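PDB 6K8H: aminotransferase class-III from Sphaerobacter thermophilus DSM 20745, which is an omega-transaminase of the class-III aminotransferase family, built on the fold that this family shares with other PLP-dependent aminotransferases. Local coordinates for residues K149-Y154 / G175-T180; A161-Q166 / D192-L197; D222-P225 / G229-P232; G204-I209 / R242-A247. All coordinates share one frame; numbering follows the deposited sequence.

How the contacts relate
Contacts 1 and 2 form one cluster, their centres about 5 Å apart, at the edge of the seven-stranded sheet where strands 146-150 and 194-197 run side by side. Ser164 OG of contact 2 lies 2.7 Å from Val178 O of contact 1, probably a hydrogen bond. Contact 3, centred about 15 Å from contact 1, meets it where Pro225 CB packs 3.9 Å from Cys153 SG. Contact 4 lies about 16 Å, centre to centre, from contact 1; Thr205 OG1 is 3.6 Å from Phe150 CE2, and Leu208 packs on Leu197 of contact 2. Tyr154 of contact 1 and Asp222 of contact 3 both belong to the pocket holding the bound PLR.

Contact 1: K149-Y154 / G175-T180; sequences KFDGCY and GFPVAT. With PLR ((5-hydroxy-4,6-dimethylpyridin-3-yl)methyl dihydrogen phosphate), chain D.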
loop_
_atom_site.group_PDB
_atom_site.type_symbol
_atom_site.label_atom_id
_atom_site.label_comp_id
_atom_site.label_asym_id
_atom_site.label_seq_id
_atom_site.Cartn_x
_atom_site.Cartn_y
_atom_site.Cartn_z
ATOM N N LYS B 149 -19.127 2.654 -9.356
ATOM C CA LYS B 149 -19.137 1.887 -8.106
ATOM C C LYS B 149 -20.498 2.065 -7.456
ATOM O O LYS B 149 -21.331 2.828 -7.942
ATOM C CB LYS B 149 -18.021 2.323 -7.157
ATOM C CG LYS B 149 -18.115 3.785 -6.755
ATOM C CD LYS B 149 -17.266 4.031 -5.538
ATOM C CE LYS B 149 -17.902 3.435 -4.307
ATOM N NZ LYS B 149 -17.259 3.964 -3.072
ATOM N N PHE B 150 -20.727 1.379 -6.340
ATOM C CA PHE B 150 -22.041 1.350 -5.710
ATOM C C PHE B 150 -22.081 2.222 -4.457
ATOM O O PHE B 150 -21.145 2.228 -3.654
ATOM C CB PHE B 150 -22.452 -0.099 -5.411
ATOM C CG PHE B 150 -22.758 -0.879 -6.663
ATOM C CD1 PHE B 150 -21.742 -1.471 -7.400
ATOM C CD2 PHE B 150 -24.055 -0.933 -7.158
ATOM C CE1 PHE B 150 -22.017 -2.149 -8.591
ATOM C CE2 PHE B 150 -24.340 -1.614 -8.338
ATOM C CZ PHE B 150 -23.316 -2.226 -9.054
ATOM N N ASP B 151 -23.186 2.954 -4.314
ATOM C CA ASP B 151 -23.400 3.885 -3.211
ATOM C C ASP B 151 -23.212 3.212 -1.853
ATOM O O ASP B 151 -23.700 2.101 -1.614
ATOM C CB ASP B 151 -24.811 4.455 -3.323
ATOM C CG ASP B 151 -25.000 5.709 -2.513
ATOM O OD1 ASP B 151 -24.011 6.427 -2.284
ATOM O OD2 ASP B 151 -26.144 6.000 -2.119
ATOM N N GLY B 152 -22.487 3.885 -0.963
ATOM C CA GLY B 152 -22.326 3.410 0.399
ATOM C C GLY B 152 -21.323 2.296 0.587
ATOM O O GLY B 152 -21.269 1.707 1.676
ATOM N N CYS B 153 -20.498 2.003 -0.409
ATOM C CA CYS B 153 -19.594 0.870 -0.332
ATOM C C CYS B 153 -18.143 1.320 -0.219
ATOM O O CYS B 153 -17.716 2.281 -0.872
ATOM C CB CYS B 153 -19.729 -0.020 -1.568
ATOM S SG CYS B 153 -21.271 -0.937 -1.705
ATOM N N TYR B 154 -17.381 0.580 0.573
ATOM C CA TYR B 154 -16.006 0.926 0.914
ATOM C C TYR B 154 -15.028 0.097 0.091
ATOM O O TYR B 154 -15.192 -1.119 -0.038
ATOM C CB TYR B 154 -15.761 0.695 2.409
ATOM C CG TYR B 154 -14.337 0.972 2.834
ATOM C CD1 TYR B 154 -13.888 2.270 3.006
ATOM C CD2 TYR B 154 -13.438 -0.069 3.048
ATOM C CE1 TYR B 154 -12.575 2.534 3.397
ATOM C CE2 TYR B 154 -12.130 0.183 3.436
ATOM C CZ TYR B 154 -11.707 1.486 3.602
ATOM O OH TYR B 154 -10.417 1.732 3.999
ATOM N N GLY B 175 -33.297 10.821 -9.393
ATOM C CA GLY B 175 -33.630 9.600 -8.690
ATOM C C GLY B 175 -32.488 8.624 -8.498
ATOM O O GLY B 175 -32.709 7.542 -7.935
ATOM N N PHE B 176 -31.273 8.971 -8.922
ATOM C CA PHE B 176 -30.100 8.119 -8.805
ATOM C C PHE B 176 -29.256 8.549 -7.613
ATOM O O PHE B 176 -29.413 9.662 -7.099
ATOM C CB PHE B 176 -29.260 8.196 -10.086
ATOM C CG PHE B 176 -29.972 7.694 -11.309
ATOM C CD1 PHE B 176 -30.549 6.434 -11.321
ATOM C CD2 PHE B 176 -30.067 8.490 -12.446
ATOM C CE1 PHE B 176 -31.205 5.971 -12.444
ATOM C CE2 PHE B 176 -30.720 8.039 -13.580
ATOM C CZ PHE B 176 -31.293 6.773 -13.579
ATOM N N PRO B 177 -28.346 7.692 -7.140
ATOM C CA PRO B 177 -27.481 8.089 -6.023
ATOM C C PRO B 177 -26.602 9.273 -6.404
ATOM O O PRO B 177 -26.359 9.545 -7.581
ATOM C CB PRO B 177 -26.650 6.827 -5.746
ATOM C CG PRO B 177 -27.466 5.704 -6.304
ATOM C CD PRO B 177 -28.115 6.290 -7.529
ATOM N N VAL B 178 -26.130 9.991 -5.374
ATOM C CA VAL B 178 -25.305 11.191 -5.513
ATOM C C VAL B 178 -23.836 10.824 -5.337
ATOM O O VAL B 178 -23.486 10.047 -4.438
ATOM C CB VAL B 178 -25.713 12.266 -4.478
ATOM C CG1 VAL B 178 -24.716 13.432 -4.468
ATOM C CG2 VAL B 178 -27.121 12.774 -4.740
ATOM N N ALA B 179 -22.984 11.435 -6.163
ATOM C CA ALA B 179 -21.528 11.241 -6.019
ATOM C C ALA B 179 -21.131 12.212 -4.907
ATOM O O ALA B 179 -21.136 13.420 -5.147
ATOM C CB ALA B 179 -20.829 11.564 -7.312
ATOM N N THR B 180 -20.804 11.678 -3.736
ATOM C CA THR B 180 -20.542 12.532 -2.557
ATOM C C THR B 180 -19.096 12.369 -2.095
ATOM O O THR B 180 -18.570 11.245 -2.134
ATOM C CB THR B 180 -21.508 12.202 -1.413
ATOM O OG1 THR B 180 -22.785 11.878 -1.961
ATOM C CG2 THR B 180 -21.671 13.346 -0.443
HETATM N N1 PLR D . -11.878 -3.417 -0.201
HETATM C C2 PLR D . -12.594 -3.923 0.797
HETATM C C2A PLR D . -13.907 -4.569 0.495
HETATM C C3 PLR D . -12.112 -3.869 2.112
HETATM O O3 PLR D . -12.861 -4.402 3.097
HETATM C C4 PLR D . -10.866 -3.264 2.371
HETATM C C4A PLR D . -10.348 -3.208 3.739
HETATM C C5 PLR D . -10.133 -2.748 1.297
HETATM C C6 PLR D . -10.688 -2.833 0.048
HETATM C C5A PLR D . -8.808 -2.065 1.500
HETATM O O4P PLR D . -7.712 -2.946 1.896
HETATM P P PLR D . -6.483 -2.342 2.739
HETATM O O1P PLR D . -5.990 -1.180 1.939
HETATM O O2P PLR D . -7.046 -1.922 4.048
HETATM O O3P PLR D . -5.475 -3.437 2.871
HETATM O O HOH W 1 -24.732 8.979 -2.150
#
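Asp151 meets Pro177 just past the end of strand 146-150, where the chain leaves the mixed central sheet of the aminotransferase fold in a type II beta turn from Phe150 to Cys153. Gly152, with positive phi, takes the third position of the turn. The Asp151 side chain crosses the proline ring at a slant. Its CB lies 3.9 Å from Pro177 CB, and CG and OD2 each come to 3.8 Å of the same Pro177 CB. With CG anti to the backbone N (chi1 -163°), the carboxylate is carried toward the loop 175-180. There OD1 accepts a hydrogen bond from water 1 at 2.7 Å, and the same water donates to Val178 O at 2.8 Å, so that it bridges side chain and loop backbone. OD2 is held by Ser167 and Tyr386, which makes the carboxylate a junction of several loops. Thr180 OG1 also donates to Val178 O, but from above the carbonyl plane. Beyond the turn, Tyr154 reaches the ligand pocket, where the edge of its ring meets PLR, CE2 lying 3.8 Å from C4A of the ligand. The turn is braced by Lys149, whose ammonium also serves the carbonyls of Ala161 and Val163: NZ donates to Cys153 O at 2.8 Å, in the carbonyl plane and with a C=O...N angle of 159°.

Contact 2: A161-Q166 / D192-L197; sequences AEVSTQ and DSVVVL
Val163 and Ser164, the two central residues of a type II beta turn from Glu162 to Thr165, face strand 194-197, with Val163 CA 7.1 Å from Val194 CA and Ser164 CA 7.4 Å from Val196 CA. The turn is closed twice at Glu162 O: Thr165 N donates to it at 3.0 Å and Thr165 OG1 at 2.6 Å, both from the same face of the carbonyl plane. Val163 and Val194 point at each other tip to tip. Val163 CG2 touches Val194 CG2 at 3.9 Å, while the other methyls, Val163 CG1 and Val194 CG1, meet at 4.0 Å. Further along the strand, Val163 CG1 also reaches Val196 CG2, at 4.2 Å. Within this chain, strand 194-197 is an edge strand of the central, mostly parallel sheet of the aminotransferase fold, and the turn packs against the sheet face on which Val194 and Val196 lie, with Val195 directed to the other face. Ser164 touches both methyls of Val196; OG, lying anti to the carbonyl carbon (chi1 -67°), comes within 3.5 Å of Val196 CG2. That hydroxyl is buried, yet its polar needs are met by Val178 O and Thr180 N of the adjoining loop. On the helical side of the turn, Ala161 packs on Val131 and Ile135 of helix 127-142 of the same chain, and Glu162 OE2 forms a salt bridge with Lys136 of the second subunit.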
loop_
_atom_site.group_PDB
_atom_site.type_symbol
_atom_site.label_atom_id
_atom_site.label_comp_id
_atom_site.label_asym_id
_atom_site.label_seq_id
_atom_site.Cartn_x
_atom_site.Cartn_y
_atom_site.Cartn_z
ATOM N N ALA B 161 -12.034 5.294 -5.936
ATOM C CA ALA B 161 -12.748 4.172 -5.338
ATOM C C ALA B 161 -13.534 4.560 -4.092
ATOM O O ALA B 161 -14.472 3.849 -3.715
ATOM C CB ALA B 161 -11.760 3.054 -4.996
ATOM N N GLU B 162 -13.197 5.678 -3.453
ATOM C CA GLU B 162 -13.843 6.028 -2.202
ATOM C C GLU B 162 -15.008 7.006 -2.363
ATOM O O GLU B 162 -15.698 7.282 -1.367
ATOM C CB GLU B 162 -12.804 6.588 -1.224
ATOM C CG GLU B 162 -12.285 7.943 -1.607
ATOM C CD GLU B 162 -11.321 8.513 -0.589
ATOM O OE1 GLU B 162 -10.972 7.799 0.375
ATOM O OE2 GLU B 162 -10.903 9.676 -0.759
ATOM N N VAL B 163 -15.282 7.498 -3.579
ATOM C CA VAL B 163 -16.417 8.402 -3.775
ATOM C C VAL B 163 -17.695 7.725 -3.290
ATOM O O VAL B 163 -17.936 6.551 -3.580
ATOM C CB VAL B 163 -16.524 8.817 -5.255
ATOM C CG1 VAL B 163 -17.908 9.402 -5.554
ATOM C CG2 VAL B 163 -15.448 9.823 -5.615
ATOM N N SER B 164 -18.494 8.448 -2.496
ATOM C CA SER B 164 -19.762 7.939 -1.966
ATOM C C SER B 164 -19.576 6.721 -1.055
ATOM O O SER B 164 -20.474 5.881 -0.952
ATOM C CB SER B 164 -20.768 7.621 -3.082
ATOM O OG SER B 164 -21.179 8.800 -3.750
ATOM N N THR B 165 -18.424 6.595 -0.384
ATOM C CA THR B 165 -18.287 5.527 0.609
ATOM C C THR B 165 -19.365 5.657 1.684
ATOM O O THR B 165 -19.932 4.659 2.141
ATOM C CB THR B 165 -16.902 5.552 1.255
ATOM O OG1 THR B 165 -15.902 5.242 0.281
ATOM C CG2 THR B 165 -16.834 4.527 2.387
ATOM N N GLN B 166 -19.668 6.883 2.081
ATOM C CA GLN B 166 -20.848 7.187 2.875
ATOM C C GLN B 166 -21.866 7.840 1.948
ATOM O O GLN B 166 -21.604 8.912 1.391
ATOM C CB GLN B 166 -20.500 8.096 4.057
ATOM C CG GLN B 166 -21.680 8.876 4.578
ATOM C CD GLN B 166 -21.540 9.246 6.031
ATOM O OE1 GLN B 166 -20.617 8.792 6.713
ATOM N NE2 GLN B 166 -22.458 10.079 6.519
ATOM N N ASP B 192 -17.014 13.976 -10.620
ATOM C CA ASP B 192 -17.609 13.862 -11.943
ATOM C C ASP B 192 -17.153 12.615 -12.682
ATOM O O ASP B 192 -17.864 12.167 -13.590
ATOM C CB ASP B 192 -17.272 15.091 -12.799
ATOM C CG ASP B 192 -17.940 16.364 -12.303
ATOM O OD1 ASP B 192 -18.802 16.290 -11.397
ATOM O OD2 ASP B 192 -17.594 17.455 -12.823
ATOM N N SER B 193 -15.979 12.065 -12.349
ATOM C CA SER B 193 -15.522 10.861 -13.045
ATOM C C SER B 193 -16.098 9.553 -12.490
ATOM O O SER B 193 -15.774 8.495 -13.032
ATOM C CB SER B 193 -13.997 10.773 -13.033
ATOM O OG SER B 193 -13.555 10.408 -11.734
ATOM N N VAL B 194 -16.898 9.571 -11.423
ATOM C CA VAL B 194 -17.380 8.341 -10.791
ATOM C C VAL B 194 -18.898 8.283 -10.933
ATOM O O VAL B 194 -19.600 9.224 -10.543
ATOM C CB VAL B 194 -16.954 8.232 -9.312
ATOM C CG1 VAL B 194 -17.476 6.929 -8.705
ATOM C CG2 VAL B 194 -15.448 8.288 -9.205
ATOM N N VAL B 195 -19.392 7.207 -11.543
ATOM C CA VAL B 195 -20.824 6.947 -11.678
ATOM C C VAL B 195 -21.253 6.068 -10.505
ATOM O O VAL B 195 -20.778 4.933 -10.373
ATOM C CB VAL B 195 -21.141 6.261 -13.021
ATOM C CG1 VAL B 195 -22.642 5.899 -13.117
ATOM C CG2 VAL B 195 -20.722 7.126 -14.204
ATOM N N VAL B 196 -22.163 6.573 -9.671
ATOM C CA VAL B 196 -22.578 5.889 -8.443
ATOM C C VAL B 196 -23.904 5.176 -8.690
ATOM O O VAL B 196 -24.924 5.816 -8.973
ATOM C CB VAL B 196 -22.692 6.866 -7.261
ATOM C CG1 VAL B 196 -22.951 6.093 -5.979
ATOM C CG2 VAL B 196 -21.406 7.696 -7.114
ATOM N N LEU B 197 -23.893 3.845 -8.564
ATOM C CA LEU B 197 -24.971 2.916 -8.857
ATOM C C LEU B 197 -25.665 2.463 -7.580
ATOM O O LEU B 197 -25.089 2.511 -6.489
ATOM C CB LEU B 197 -24.437 1.685 -9.604
ATOM C CG LEU B 197 -23.485 1.927 -10.781
ATOM C CD1 LEU B 197 -22.812 0.632 -11.185
ATOM C CD2 LEU B 197 -24.240 2.522 -11.946
#

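Contact 3: D222-P225 / G229-P232; sequences DPNP and GLYP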
loop_
_atom_site.group_PDB
_atom_site.type_symbol
_atom_site.label_atom_id
_atom_site.label_comp_id
_atom_site.label_asym_id
_atom_site.label_seq_id
_atom_site.Cartn_x
_atom_site.Cartn_y
_atom_site.Cartn_z
ATOM N N ASP B 222 -18.348 -4.845 -4.684
ATOM C CA ASP B 222 -18.123 -5.785 -3.592
ATOM C C ASP B 222 -19.307 -6.745 -3.534
ATOM O O ASP B 222 -20.429 -6.300 -3.266
ATOM C CB ASP B 222 -17.979 -5.017 -2.283
ATOM C CG ASP B 222 -17.751 -5.902 -1.067
ATOM O OD1 ASP B 222 -18.155 -7.089 -1.056
ATOM O OD2 ASP B 222 -17.169 -5.373 -0.081
ATOM N N PRO B 223 -19.104 -8.068 -3.715
ATOM C CA PRO B 223 -20.210 -9.034 -3.769
ATOM C C PRO B 223 -21.061 -9.091 -2.489
ATOM O O PRO B 223 -22.229 -9.379 -2.591
ATOM C CB PRO B 223 -19.539 -10.393 -4.023
ATOM C CG PRO B 223 -18.140 -10.055 -4.484
ATOM C CD PRO B 223 -17.806 -8.721 -3.851
ATOM N N ASN B 224 -20.429 -8.935 -1.324
ATOM C CA ASN B 224 -21.149 -8.968 -0.023
ATOM C C ASN B 224 -20.640 -7.800 0.829
ATOM O O ASN B 224 -19.944 -8.056 1.818
ATOM C CB ASN B 224 -20.946 -10.325 0.654
ATOM C CG ASN B 224 -22.016 -10.668 1.667
ATOM O OD1 ASN B 224 -22.932 -9.886 1.902
ATOM N ND2 ASN B 224 -21.907 -11.846 2.259
ATOM N N PRO B 225 -20.991 -6.535 0.522
ATOM C CA PRO B 225 -20.410 -5.404 1.244
ATOM C C PRO B 225 -20.789 -5.303 2.726
ATOM O O PRO B 225 -21.950 -5.273 3.051
ATOM C CB PRO B 225 -20.938 -4.180 0.480
ATOM C CG PRO B 225 -22.204 -4.671 -0.182
ATOM C CD PRO B 225 -21.964 -6.134 -0.490
ATOM N N GLY B 229 -24.469 -3.899 5.338
ATOM C CA GLY B 229 -25.090 -4.904 6.177
ATOM C C GLY B 229 -24.777 -6.348 5.844
ATOM O O GLY B 229 -25.468 -7.242 6.353
ATOM N N LEU B 230 -23.774 -6.616 5.003
ATOM C CA LEU B 230 -23.393 -7.998 4.664
ATOM C C LEU B 230 -24.578 -8.761 4.081
ATOM O O LEU B 230 -24.844 -9.911 4.430
ATOM C CB LEU B 230 -22.817 -8.750 5.876
ATOM C CG LEU B 230 -21.869 -9.918 5.582
ATOM C CD1 LEU B 230 -20.577 -9.383 4.945
ATOM C CD2 LEU B 230 -21.543 -10.719 6.820
ATOM N N TYR B 231 -25.295 -8.116 3.176
ATOM C CA TYR B 231 -26.312 -8.798 2.396
ATOM C C TYR B 231 -25.822 -8.878 0.959
ATOM O O TYR B 231 -25.560 -7.833 0.345
ATOM C CB TYR B 231 -27.652 -8.069 2.476
ATOM C CG TYR B 231 -28.741 -8.744 1.693
ATOM C CD1 TYR B 231 -29.381 -9.873 2.186
ATOM C CD2 TYR B 231 -29.114 -8.267 0.447
ATOM C CE1 TYR B 231 -30.380 -10.495 1.456
ATOM C CE2 TYR B 231 -30.099 -8.875 -0.281
ATOM C CZ TYR B 231 -30.730 -9.988 0.222
ATOM O OH TYR B 231 -31.717 -10.585 -0.525
ATOM N N PRO B 232 -25.680 -10.077 0.397
ATOM C CA PRO B 232 -24.971 -10.228 -0.878
ATOM C C PRO B 232 -25.749 -9.687 -2.067
ATOM O O PRO B 232 -26.972 -9.520 -2.037
ATOM C CB PRO B 232 -24.782 -11.745 -1.007
ATOM C CG PRO B 232 -25.062 -12.310 0.356
ATOM C CD PRO B 232 -26.003 -11.371 1.021
#
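Asn224 lays its carboxamide between Leu230 and Pro232, its CG 3.8 Å from Leu230 CD1 and 3.7 Å from Pro232 CG. It runs alongside the proline, both side chains pointing the same way, but crosses the leucine at an angle. The amide end lies close to the backbone from Leu230 to Pro232, and the two backbones come within 4.1 Å between Asn224 CA and Pro232 CA. Leu230 has left-handed backbone angles, and its CD1 rests 3.5 Å from Asn224 O. From the same residue Leu230 N donates to Pro225 O at 3.0 Å, with an N-H...O angle of 146°, closing the short loop between the segments. At the other end Pro232 CA makes a CA-H...O contact of 3.3 Å with Pro223 O. Asp222, a residue of the PLR pocket that touches the ligand, starts an Asx turn: its OD1 accepts from Asn224 N at 2.9 Å, on the anti side, 27° out of the carboxylate plane. This Asx turn ties the pocket residue to the backbone of Asn224. The loop links strand 216-221 to helix 235-248; Pro223 and Pro232 both pack on Met267 of helix 266-271, while Leu230 lies against Leu373 and His375 of strand 373-377.

Contact 4: G204-I209 / R242-A247; sequences GTERLI and REITRA
Ile244 drives its CD1 methyl into helix 202-211, where it lies 3.9 Å from Ile209 CG2 and 3.9 Å from Glu206 O. Its CG1 adds a second contact with Ile209 CG2, at 4.0 Å. The side chain is extended, CG1 anti to the backbone N (chi1 -173°) and CD1 trans beyond it, which carries the terminal methyl over to the facing helix. Glu206 contributes from its aliphatic part: CG passes 4.2 Å from Ile244 CD1, while the carboxylate turns to Arg240, one turn before Ile244 on the same helix, in a salt bridge. The isoleucine pair is thus flanked by a salt bridge joining the same two helices. In the next shell Leu241 and Tyr248 of helix 235-248, and Ile250 just beyond it, pack on Ile209, and Thr205 touches Phe237 and Leu241. Helix 202-211 joins strand 194-197 to strand 216-221, and helix 235-248 joins strand 216-221 to strand 251-255. The strands run parallel, and the packed pair consists of the helices of two successive beta-alpha-beta crossovers of the central sheet in the aminotransferase fold.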
loop_
_atom_site.group_PDB
_atom_site.type_symbol
_atom_site.label_atom_id
_atom_site.label_comp_id
_atom_site.label_asym_id
_atom_site.label_seq_id
_atom_site.Cartn_x
_atom_site.Cartn_y
_atom_site.Cartn_z
ATOM N N GLY B 204 -32.125 0.610 -11.889
ATOM C CA GLY B 204 -31.335 1.830 -11.859
ATOM C C GLY B 204 -29.899 1.602 -12.294
ATOM O O GLY B 204 -29.314 2.426 -13.006
ATOM N N THR B 205 -29.318 0.472 -11.880
ATOM C CA THR B 205 -27.960 0.121 -12.285
ATOM C C THR B 205 -27.843 0.051 -13.806
ATOM O O THR B 205 -26.925 0.630 -14.403
ATOM C CB THR B 205 -27.566 -1.218 -11.645
ATOM O OG1 THR B 205 -27.386 -1.045 -10.233
ATOM C CG2 THR B 205 -26.297 -1.777 -12.254
ATOM N N GLU B 206 -28.788 -0.642 -14.453
ATOM C CA GLU B 206 -28.757 -0.769 -15.905
ATOM C C GLU B 206 -28.961 0.576 -16.583
ATOM O O GLU B 206 -28.258 0.898 -17.548
ATOM C CB GLU B 206 -29.813 -1.775 -16.368
ATOM C CG GLU B 206 -29.419 -3.223 -16.120
ATOM C CD GLU B 206 -30.363 -4.219 -16.776
ATOM O OE1 GLU B 206 -31.541 -3.861 -17.020
ATOM O OE2 GLU B 206 -29.923 -5.357 -17.053
ATOM N N ARG B 207 -29.906 1.384 -16.091
ATOM C CA ARG B 207 -30.151 2.671 -16.735
ATOM C C ARG B 207 -28.915 3.568 -16.661
ATOM O O ARG B 207 -28.566 4.246 -17.639
ATOM C CB ARG B 207 -31.359 3.361 -16.099
ATOM C CG ARG B 207 -32.724 2.731 -16.422
ATOM C CD ARG B 207 -33.862 3.541 -15.777
ATOM N NE ARG B 207 -34.068 3.174 -14.374
ATOM C CZ ARG B 207 -34.380 4.029 -13.395
ATOM N NH1 ARG B 207 -34.516 5.326 -13.658
ATOM N NH2 ARG B 207 -34.549 3.582 -12.145
ATOM N N LEU B 208 -28.223 3.563 -15.515
ATOM C CA LEU B 208 -27.021 4.383 -15.380
ATOM C C LEU B 208 -25.875 3.870 -16.250
ATOM O O LEU B 208 -25.160 4.667 -16.870
ATOM C CB LEU B 208 -26.602 4.452 -13.914
ATOM C CG LEU B 208 -27.394 5.478 -13.106
ATOM C CD1 LEU B 208 -27.228 5.216 -11.612
ATOM C CD2 LEU B 208 -26.946 6.890 -13.453
ATOM N N ILE B 209 -25.669 2.558 -16.297
ATOM C CA ILE B 209 -24.576 2.027 -17.161
ATOM C C ILE B 209 -24.886 2.341 -18.633
ATOM O O ILE B 209 -23.985 2.790 -19.345
ATOM C CB ILE B 209 -24.353 0.529 -16.899
ATOM C CG1 ILE B 209 -23.721 0.321 -15.519
ATOM C CG2 ILE B 209 -23.519 -0.082 -18.008
ATOM C CD1 ILE B 209 -23.758 -1.086 -15.016
ATOM N N ARG B 242 -23.318 -8.665 -15.120
ATOM C CA ARG B 242 -22.308 -9.306 -15.962
ATOM C C ARG B 242 -22.673 -9.182 -17.441
ATOM O O ARG B 242 -21.811 -8.874 -18.281
ATOM C CB ARG B 242 -22.126 -10.770 -15.550
ATOM C CG ARG B 242 -21.282 -11.613 -16.521
ATOM C CD ARG B 242 -19.780 -11.294 -16.420
ATOM N NE ARG B 242 -19.435 -10.050 -17.108
ATOM C CZ ARG B 242 -18.196 -9.594 -17.279
ATOM N NH1 ARG B 242 -17.156 -10.274 -16.812
ATOM N NH2 ARG B 242 -18.001 -8.447 -17.917
ATOM N N GLU B 243 -23.955 -9.381 -17.776
ATOM C CA GLU B 243 -24.358 -9.320 -19.184
ATOM C C GLU B 243 -24.169 -7.920 -19.756
ATOM O O GLU B 243 -23.637 -7.753 -20.862
ATOM C CB GLU B 243 -25.812 -9.770 -19.357
ATOM C CG GLU B 243 -26.053 -11.236 -19.063
ATOM C CD GLU B 243 -25.912 -12.116 -20.293
ATOM O OE1 GLU B 243 -24.941 -11.927 -21.061
ATOM O OE2 GLU B 243 -26.783 -12.998 -20.503
ATOM N N ILE B 244 -24.589 -6.893 -19.016
ATOM C CA ILE B 244 -24.553 -5.554 -19.602
ATOM C C ILE B 244 -23.120 -5.048 -19.702
ATOM O O ILE B 244 -22.766 -4.379 -20.682
ATOM C CB ILE B 244 -25.457 -4.571 -18.827
ATOM C CG1 ILE B 244 -25.527 -3.225 -19.560
ATOM C CG2 ILE B 244 -24.975 -4.367 -17.396
ATOM C CD1 ILE B 244 -26.581 -2.279 -19.025
ATOM N N THR B 245 -22.268 -5.353 -18.704
ATOM C CA THR B 245 -20.872 -4.935 -18.823
ATOM C C THR B 245 -20.176 -5.662 -19.965
ATOM O O THR B 245 -19.383 -5.059 -20.698
ATOM C CB THR B 245 -20.108 -5.154 -17.517
ATOM O OG1 THR B 245 -20.295 -6.498 -17.055
ATOM C CG2 THR B 245 -20.567 -4.162 -16.452
ATOM N N ARG B 246 -20.450 -6.959 -20.138
ATOM C CA ARG B 246 -19.858 -7.668 -21.267
ATOM C C ARG B 246 -20.333 -7.085 -22.597
ATOM O O ARG B 246 -19.538 -6.919 -23.532
ATOM C CB ARG B 246 -20.192 -9.155 -21.171
ATOM C CG ARG B 246 -19.796 -9.946 -22.392
ATOM C CD ARG B 246 -18.304 -10.255 -22.415
ATOM N NE ARG B 246 -18.030 -11.327 -23.373
ATOM C CZ ARG B 246 -18.059 -12.624 -23.073
ATOM N NH1 ARG B 246 -18.329 -13.015 -21.830
ATOM N NH2 ARG B 246 -17.816 -13.529 -24.017
ATOM N N ALA B 247 -21.617 -6.736 -22.694
ATOM C CA ALA B 247 -22.129 -6.193 -23.956
ATOM C C ALA B 247 -21.434 -4.897 -24.335
ATOM O O ALA B 247 -21.255 -4.611 -25.528
ATOM C CB ALA B 247 -23.637 -5.960 -23.868
#